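Local coordinates for protein geranylgeranyl pyrophosphate synthetase (Pyrococcus horikoshii, PDB 1WY0) that probably condenses isopentenyl diphosphate with allylic diphosphates to build geranylgeranyl diphosphate, as trans-prenyltransferases of the polyprenyl synthetase family do, at residues E197-A202 against I320-K325; L203-R208 against N315-I320. All coordinates share one frame; numbering follows the deposited sequence.

Contact 1 (E197-A202 against I320-K325); sequences EEYIKA and ILPKSK
Y199, in the first turn of helix 197-224, lays its ring against I320, L321 and P322, the connection that follows helix 299-315 in this all-helical polyprenyl synthetase fold. The backbones come nearest at Y199 and L321, with CA atoms 6.4 Å apart, and no hydrogen bond joins the two segments: the contact is made by apolar packing. In Y199, CG is anti to the carbonyl carbon (chi1 -69°); CB points neither toward nor away from the loop, yet the ring end reaches it. L321 sits over one face of that ring. Its CG lies above the aromatic plane, and its CD1 is 3.8 Å from Y199 CD2, the two side chains passing each other obliquely. The same CD1 methyl also meets A202 CB at 4.0 Å, which wedges the leucine branch between tyrosine and alanine, one helical turn apart. I320 adds its CG2 methyl, 4.2 Å from Y199 CD2, while its carbonyl O approaches CE2 obliquely. V61, in another loop, touches both Y199 and L321, and A60 also touches L321, so a further loop shares this apolar patch. S324 then caps the start of helix 325-336 through its OG and the backbone N of R327. At the outer end of the tyrosine, P322 crosses the side chain at about a right angle, with its CD 3.8 Å from Y199 OH.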
ATOM      1  N   GLU A 197      10.347 -26.929 -12.919  1.00 66.21           N
ATOM      2  CA  GLU A 197       9.379 -26.005 -13.499  1.00 66.58           C
ATOM      3  C   GLU A 197       8.034 -26.672 -13.801  1.00 66.74           C
ATOM      4  O   GLU A 197       7.033 -26.021 -14.072  1.00 67.16           O
ATOM      5  CB  GLU A 197       9.975 -25.436 -14.787  1.00 66.56           C
ATOM      6  CG  GLU A 197      11.168 -24.518 -14.520  1.00 66.68           C
ATOM      7  CD  GLU A 197      10.741 -23.398 -13.599  1.00 67.57           C
ATOM      8  OE1 GLU A 197       9.655 -22.868 -13.785  1.00 66.33           O
ATOM      9  OE2 GLU A 197      11.509 -23.059 -12.701  1.00 66.85           O
ATOM     10  N   GLU A 198       8.039 -28.018 -13.795  1.00 66.88           N
ATOM     11  CA  GLU A 198       6.790 -28.713 -14.079  1.00 66.44           C
ATOM     12  C   GLU A 198       5.902 -28.772 -12.837  1.00 65.11           C
ATOM     13  O   GLU A 198       4.681 -28.696 -12.898  1.00 64.52           O
ATOM     14  CB  GLU A 198       7.126 -30.128 -14.550  1.00 67.93           C
ATOM     15  CG  GLU A 198       6.205 -30.601 -15.675  1.00 70.18           C
ATOM     16  CD  GLU A 198       6.020 -29.487 -16.681  1.00 71.41           C
ATOM     17  OE1 GLU A 198       5.359 -28.509 -16.359  1.00 72.17           O
ATOM     18  OE2 GLU A 198       6.520 -29.620 -17.796  1.00 72.07           O
ATOM     19  N   TYR A 199       6.563 -28.963 -11.678  1.00 63.64           N
ATOM     20  CA  TYR A 199       5.837 -28.888 -10.416  1.00 63.38           C
ATOM     21  C   TYR A 199       5.213 -27.502 -10.237  1.00 62.25           C
ATOM     22  O   TYR A 199       4.024 -27.340  -9.993  1.00 60.47           O
ATOM     23  CB  TYR A 199       6.831 -29.124  -9.276  1.00 64.70           C
ATOM     24  CG  TYR A 199       7.324 -30.529  -9.267  1.00 67.22           C
ATOM     25  CD1 TYR A 199       8.392 -30.874  -8.441  1.00 67.60           C
ATOM     26  CD2 TYR A 199       6.699 -31.516 -10.031  1.00 68.27           C
ATOM     27  CE1 TYR A 199       8.822 -32.189  -8.366  1.00 69.42           C
ATOM     28  CE2 TYR A 199       7.138 -32.832  -9.964  1.00 69.53           C
ATOM     29  CZ  TYR A 199       8.197 -33.168  -9.140  1.00 69.66           C
ATOM     30  OH  TYR A 199       8.629 -34.479  -9.056  1.00 70.90           O
ATOM     31  N   ILE A 200       6.088 -26.481 -10.328  1.00 60.71           N
ATOM     32  CA  ILE A 200       5.641 -25.110 -10.109  1.00 59.22           C
ATOM     33  C   ILE A 200       4.445 -24.745 -10.995  1.00 58.66           C
ATOM     34  O   ILE A 200       3.511 -24.071 -10.584  1.00 59.22           O
ATOM     35  CB  ILE A 200       6.815 -24.169 -10.387  1.00 58.90           C
ATOM     36  CG1 ILE A 200       7.906 -24.355  -9.328  1.00 57.12           C
ATOM     37  CG2 ILE A 200       6.338 -22.707 -10.313  1.00 59.51           C
ATOM     38  CD1 ILE A 200       9.197 -23.613  -9.679  1.00 57.06           C
ATOM     39  N   LYS A 201       4.513 -25.180 -12.267  1.00 57.57           N
ATOM     40  CA  LYS A 201       3.407 -24.887 -13.173  1.00 57.23           C
ATOM     41  C   LYS A 201       2.131 -25.625 -12.762  1.00 55.74           C
ATOM     42  O   LYS A 201       1.020 -25.208 -13.059  1.00 54.33           O
ATOM     43  CB  LYS A 201       3.815 -25.299 -14.588  1.00 59.85           C
ATOM     44  CG  LYS A 201       3.080 -24.490 -15.659  1.00 63.18           C
ATOM     45  CD  LYS A 201       2.949 -25.258 -16.975  1.00 65.43           C
ATOM     46  CE  LYS A 201       1.492 -25.411 -17.423  1.00 67.58           C
ATOM     47  NZ  LYS A 201       1.096 -26.816 -17.334  1.00 68.56           N
ATOM     48  N   ALA A 202       2.349 -26.763 -12.077  1.00 54.24           N
ATOM     49  CA  ALA A 202       1.217 -27.543 -11.597  1.00 50.99           C
ATOM     50  C   ALA A 202       0.649 -26.957 -10.301  1.00 49.38           C
ATOM     51  O   ALA A 202      -0.557 -26.902 -10.079  1.00 48.53           O
ATOM     52  CB  ALA A 202       1.708 -28.971 -11.359  1.00 50.96           C
ATOM     53  N   ILE A 320       0.873 -34.659 -11.027  1.00 67.33           N
ATOM     54  CA  ILE A 320       2.246 -34.653 -11.506  1.00 66.90           C
ATOM     55  C   ILE A 320       3.267 -34.787 -10.367  1.00 66.20           C
ATOM     56  O   ILE A 320       4.385 -35.259 -10.539  1.00 66.62           O
ATOM     57  CB  ILE A 320       2.454 -33.328 -12.236  1.00 66.55           C
ATOM     58  CG1 ILE A 320       1.576 -33.279 -13.493  1.00 67.40           C
ATOM     59  CG2 ILE A 320       3.920 -33.188 -12.663  1.00 67.74           C
ATOM     60  CD1 ILE A 320       1.856 -34.437 -14.451  1.00 66.49           C
ATOM     61  N   LEU A 321       2.858 -34.296  -9.179  1.00 65.68           N
ATOM     62  CA  LEU A 321       3.731 -34.378  -8.014  1.00 64.72           C
ATOM     63  C   LEU A 321       3.683 -35.767  -7.378  1.00 64.62           C
ATOM     64  O   LEU A 321       2.745 -36.529  -7.573  1.00 63.41           O
ATOM     65  CB  LEU A 321       3.271 -33.331  -7.005  1.00 64.28           C
ATOM     66  CG  LEU A 321       3.837 -31.947  -7.296  1.00 63.96           C
ATOM     67  CD1 LEU A 321       3.208 -31.315  -8.534  1.00 63.39           C
ATOM     68  CD2 LEU A 321       3.623 -30.962  -6.144  1.00 63.37           C
ATOM     69  N   PRO A 322       4.713 -36.092  -6.590  1.00 65.26           N
ATOM     70  CA  PRO A 322       4.770 -37.389  -5.932  1.00 66.80           C
ATOM     71  C   PRO A 322       3.677 -37.514  -4.869  1.00 67.70           C
ATOM     72  O   PRO A 322       3.063 -36.544  -4.447  1.00 68.60           O
ATOM     73  CB  PRO A 322       6.141 -37.543  -5.281  1.00 66.25           C
ATOM     74  CG  PRO A 322       7.063 -36.484  -5.867  1.00 65.52           C
ATOM     75  CD  PRO A 322       6.028 -35.462  -6.534  1.00 64.74           C
ATOM     76  N   LYS A 323       3.414 -38.774  -4.472  1.00 68.19           N
ATOM     77  CA  LYS A 323       2.484 -38.982  -3.379  1.00 68.31           C
ATOM     78  C   LYS A 323       3.128 -38.677  -2.028  1.00 68.29           C
ATOM     79  O   LYS A 323       4.172 -39.194  -1.651  1.00 68.56           O
ATOM     80  CB  LYS A 323       1.963 -40.423  -3.414  1.00 68.90           C
ATOM     81  CG  LYS A 323       0.827 -40.649  -2.417  1.00 69.62           C
ATOM     82  CD  LYS A 323       1.349 -41.096  -1.051  1.00 69.60           C
ATOM     83  CE  LYS A 323       0.222 -41.473  -0.084  1.00 70.13           C
ATOM     84  NZ  LYS A 323       0.768 -41.647   1.260  1.00 71.32           N
ATOM     85  N   SER A 324       2.488 -37.731  -1.339  1.00 67.61           N
ATOM     86  CA  SER A 324       2.847 -37.411   0.031  1.00 67.24           C
ATOM     87  C   SER A 324       1.586 -36.962   0.760  1.00 67.18           C
ATOM     88  O   SER A 324       0.528 -36.824   0.167  1.00 67.19           O
ATOM     89  CB  SER A 324       3.851 -36.256  -0.008  1.00 67.99           C
ATOM     90  OG  SER A 324       3.295 -35.168  -0.754  1.00 67.75           O
ATOM     91  N   LYS A 325       1.690 -36.773   2.084  1.00 66.85           N
ATOM     92  CA  LYS A 325       0.509 -36.288   2.795  1.00 67.54           C
ATOM     93  C   LYS A 325       0.321 -34.790   2.552  1.00 67.21           C
ATOM     94  O   LYS A 325      -0.717 -34.199   2.825  1.00 67.22           O
ATOM     95  CB  LYS A 325       0.673 -36.560   4.288  1.00 67.97           C
ATOM     96  CG  LYS A 325       0.645 -38.055   4.618  1.00 69.22           C
ATOM     97  CD  LYS A 325      -0.667 -38.489   5.271  1.00 70.08           C
ATOM     98  CE  LYS A 325      -0.579 -39.879   5.903  1.00 70.73           C
ATOM     99  NZ  LYS A 325      -1.902 -40.267   6.379  1.00 70.00           N
TER

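Contact 2 (L203-R208 against N315-I320); sequences LSSWGR and NEALRI
Helix 197-224 runs past the end of helix 299-315 and the loop after it, the CA atoms of W206 and N315 6.5 Å apart and those of L203 and L318 6.7 Å. The indole of W206 reaches across to the 315-320 segment, CG anti to the backbone N (chi1 178°), and is engaged at both edge and face. At its edge, NE1 donates a hydrogen bond to N315 OD1 at 3.0 Å; the acceptor lies in the ring plane, the N-H...O angle is 147°, and the amide plane is turned 31° from the indole. Over one face, L318 CD1 makes a CH-pi contact 3.7 Å from the centroid of the five-membered ring. The other branch of L318 meets the second leucine, CD2 lying 3.8 Å from L203 CD2. S205 OG rests 3.6 Å from A317 CB, while it hydrogen-bonds to A202 O and, weakly, to K201 O of its own helix. L330 of helix 325-336 touches W206 and L318, and V53 of helix 49-57 also packs on the indole. This is buried packing of a helix against an interhelical connection in the all-alpha isoprenoid synthase fold.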
ATOM      1  N   LEU A 203       1.540 -26.509  -9.423  1.00 47.22           N
ATOM      2  CA  LEU A 203       1.137 -25.899  -8.165  1.00 48.12           C
ATOM      3  C   LEU A 203       0.410 -24.587  -8.438  1.00 47.49           C
ATOM      4  O   LEU A 203      -0.643 -24.320  -7.858  1.00 47.36           O
ATOM      5  CB  LEU A 203       2.362 -25.639  -7.286  1.00 47.31           C
ATOM      6  CG  LEU A 203       2.925 -26.863  -6.560  1.00 47.68           C
ATOM      7  CD1 LEU A 203       4.235 -26.506  -5.869  1.00 49.00           C
ATOM      8  CD2 LEU A 203       1.901 -27.360  -5.544  1.00 47.42           C
ATOM      9  N   SER A 204       0.978 -23.785  -9.334  1.00 46.54           N
ATOM     10  CA  SER A 204       0.411 -22.501  -9.721  1.00 46.16           C
ATOM     11  C   SER A 204      -1.003 -22.658 -10.265  1.00 47.08           C
ATOM     12  O   SER A 204      -1.903 -21.907  -9.890  1.00 47.47           O
ATOM     13  CB  SER A 204       1.279 -21.844 -10.792  1.00 45.10           C
ATOM     14  OG  SER A 204       2.646 -21.847 -10.425  1.00 45.71           O
ATOM     15  N   SER A 205      -1.186 -23.638 -11.152  1.00 46.38           N
ATOM     16  CA  SER A 205      -2.480 -23.909 -11.776  1.00 46.45           C
ATOM     17  C   SER A 205      -3.523 -24.339 -10.753  1.00 45.07           C
ATOM     18  O   SER A 205      -4.712 -24.043 -10.888  1.00 44.33           O
ATOM     19  CB  SER A 205      -2.325 -25.002 -12.829  1.00 47.91           C
ATOM     20  OG  SER A 205      -1.948 -26.221 -12.211  1.00 50.72           O
ATOM     21  N   TRP A 206      -3.061 -25.049  -9.735  1.00 43.60           N
ATOM     22  CA  TRP A 206      -3.921 -25.487  -8.640  1.00 43.58           C
ATOM     23  C   TRP A 206      -4.357 -24.316  -7.755  1.00 41.74           C
ATOM     24  O   TRP A 206      -5.486 -24.231  -7.294  1.00 42.24           O
ATOM     25  CB  TRP A 206      -3.146 -26.511  -7.811  1.00 42.39           C
ATOM     26  CG  TRP A 206      -3.950 -26.950  -6.653  1.00 43.53           C
ATOM     27  CD1 TRP A 206      -4.820 -28.062  -6.598  1.00 42.41           C
ATOM     28  CD2 TRP A 206      -3.952 -26.360  -5.330  1.00 43.59           C
ATOM     29  NE1 TRP A 206      -5.366 -28.238  -5.366  1.00 42.74           N
ATOM     30  CE2 TRP A 206      -4.824 -27.138  -4.529  1.00 43.67           C
ATOM     31  CE3 TRP A 206      -3.309 -25.256  -4.771  1.00 45.21           C
ATOM     32  CZ2 TRP A 206      -5.030 -26.801  -3.203  1.00 45.72           C
ATOM     33  CZ3 TRP A 206      -3.515 -24.922  -3.441  1.00 44.05           C
ATOM     34  CH2 TRP A 206      -4.387 -25.696  -2.656  1.00 44.42           C
ATOM     35  N   GLY A 207      -3.394 -23.411  -7.484  1.00 40.74           N
ATOM     36  CA  GLY A 207      -3.710 -22.251  -6.655  1.00 40.30           C
ATOM     37  C   GLY A 207      -4.689 -21.312  -7.363  1.00 39.05           C
ATOM     38  O   GLY A 207      -5.643 -20.801  -6.792  1.00 38.18           O
ATOM     39  N   ARG A 208      -4.393 -21.063  -8.649  1.00 39.49           N
ATOM     40  CA  ARG A 208      -5.265 -20.204  -9.438  1.00 40.36           C
ATOM     41  C   ARG A 208      -6.709 -20.713  -9.424  1.00 41.32           C
ATOM     42  O   ARG A 208      -7.661 -19.982  -9.177  1.00 40.78           O
ATOM     43  CB  ARG A 208      -4.733 -20.187 -10.870  1.00 41.61           C
ATOM     44  CG  ARG A 208      -5.295 -19.027 -11.689  1.00 45.45           C
ATOM     45  CD  ARG A 208      -5.084 -17.681 -10.992  1.00 49.57           C
ATOM     46  NE  ARG A 208      -4.974 -16.604 -11.979  1.00 52.60           N
ATOM     47  CZ  ARG A 208      -3.884 -15.818 -11.914  1.00 52.69           C
ATOM     48  NH1 ARG A 208      -2.957 -16.043 -11.000  1.00 53.20           N
ATOM     49  NH2 ARG A 208      -3.770 -14.780 -12.747  1.00 55.30           N
ATOM     50  N   ASN A 315      -6.801 -30.368  -8.745  1.00 53.43           N
ATOM     51  CA  ASN A 315      -6.221 -31.573  -8.165  1.00 54.62           C
ATOM     52  C   ASN A 315      -5.649 -32.465  -9.267  1.00 56.01           C
ATOM     53  O   ASN A 315      -4.570 -33.030  -9.115  1.00 55.72           O
ATOM     54  CB  ASN A 315      -7.281 -32.333  -7.370  1.00 53.54           C
ATOM     55  CG  ASN A 315      -7.700 -31.602  -6.110  1.00 52.98           C
ATOM     56  OD1 ASN A 315      -6.929 -30.826  -5.544  1.00 51.97           O
ATOM     57  ND2 ASN A 315      -8.933 -31.833  -5.670  1.00 50.08           N
ATOM     58  N   GLU A 316      -6.373 -32.581 -10.378  1.00 58.35           N
ATOM     59  CA  GLU A 316      -5.915 -33.398 -11.501  1.00 61.04           C
ATOM     60  C   GLU A 316      -4.643 -32.797 -12.096  1.00 61.23           C
ATOM     61  O   GLU A 316      -4.100 -33.306 -13.073  1.00 61.71           O
ATOM     62  CB  GLU A 316      -6.996 -33.481 -12.586  1.00 62.60           C
ATOM     63  CG  GLU A 316      -6.556 -33.038 -13.981  1.00 65.95           C
ATOM     64  CD  GLU A 316      -7.723 -32.730 -14.907  1.00 68.22           C
ATOM     65  OE1 GLU A 316      -8.872 -33.056 -14.537  1.00 69.30           O
ATOM     66  OE2 GLU A 316      -7.493 -32.175 -16.009  1.00 68.79           O
ATOM     67  N   ALA A 317      -4.177 -31.703 -11.507  1.00 61.99           N
ATOM     68  CA  ALA A 317      -2.965 -31.044 -11.977  1.00 62.31           C
ATOM     69  C   ALA A 317      -1.850 -31.313 -10.985  1.00 62.87           C
ATOM     70  O   ALA A 317      -0.680 -31.104 -11.285  1.00 63.57           O
ATOM     71  CB  ALA A 317      -3.197 -29.547 -12.115  1.00 61.54           C
ATOM     72  N   LEU A 318      -2.226 -31.776  -9.798  1.00 63.94           N
ATOM     73  CA  LEU A 318      -1.257 -32.107  -8.751  1.00 65.53           C
ATOM     74  C   LEU A 318      -0.786 -33.556  -8.905  1.00 66.79           C
ATOM     75  O   LEU A 318       0.132 -34.036  -8.248  1.00 67.12           O
ATOM     76  CB  LEU A 318      -1.924 -31.909  -7.383  1.00 65.25           C
ATOM     77  CG  LEU A 318      -1.991 -30.443  -6.948  1.00 64.62           C
ATOM     78  CD1 LEU A 318      -2.386 -30.294  -5.474  1.00 64.21           C
ATOM     79  CD2 LEU A 318      -0.659 -29.711  -7.110  1.00 63.56           C
ATOM     80  N   ARG A 319      -1.507 -34.268  -9.791  1.00 67.68           N
ATOM     81  CA  ARG A 319      -1.146 -35.637 -10.133  1.00 68.59           C
ATOM     82  C   ARG A 319       0.346 -35.754 -10.450  1.00 68.27           C
ATOM     83  O   ARG A 319       0.992 -36.767 -10.232  1.00 68.49           O
ATOM     84  CB  ARG A 319      -1.926 -35.965 -11.399  1.00 69.56           C
ATOM     85  CG  ARG A 319      -2.717 -37.263 -11.306  1.00 72.95           C
ATOM     86  CD  ARG A 319      -4.106 -37.108 -11.935  1.00 74.97           C
ATOM     87  NE  ARG A 319      -5.080 -37.943 -11.231  1.00 76.99           N
ATOM     88  CZ  ARG A 319      -5.587 -37.466 -10.083  1.00 78.23           C
ATOM     89  NH1 ARG A 319      -5.222 -36.275  -9.637  1.00 78.77           N
ATOM     90  NH2 ARG A 319      -6.454 -38.207  -9.390  1.00 78.90           N
ATOM     91  N   ILE A 320       0.873 -34.659 -11.027  1.00 67.33           N
ATOM     92  CA  ILE A 320       2.246 -34.653 -11.506  1.00 66.90           C
ATOM     93  C   ILE A 320       3.267 -34.787 -10.367  1.00 66.20           C
ATOM     94  O   ILE A 320       4.385 -35.259 -10.539  1.00 66.62           O
ATOM     95  CB  ILE A 320       2.454 -33.328 -12.236  1.00 66.55           C
ATOM     96  CG1 ILE A 320       1.576 -33.279 -13.493  1.00 67.40           C
ATOM     97  CG2 ILE A 320       3.920 -33.188 -12.663  1.00 67.74           C
ATOM     98  CD1 ILE A 320       1.856 -34.437 -14.451  1.00 66.49           C
TER

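How the contacts relate
Both contacts use helix 197-224, contact 1 its first turns and contact 2 the residues that follow, and both set it against the connection between helices 299-315 and 325-336. Their centres are 8 Å apart, and their second segments overlap at I320, which touches the partner segment in contact 1 alone. Along the chain contact 2 is nested inside the loop closed by contact 1, so the later connection runs antiparallel to helix 197-224, back toward its N-terminal end. The two are joined by packing of A202 CB on A317 O (3.2 Å) and of L321 CD2 on L203 CD2. Together they form one continuous interface, buried at contact 2 and partly exposed at contact 1, bringing the connection before the last helix, 325-336, onto helix 197-224.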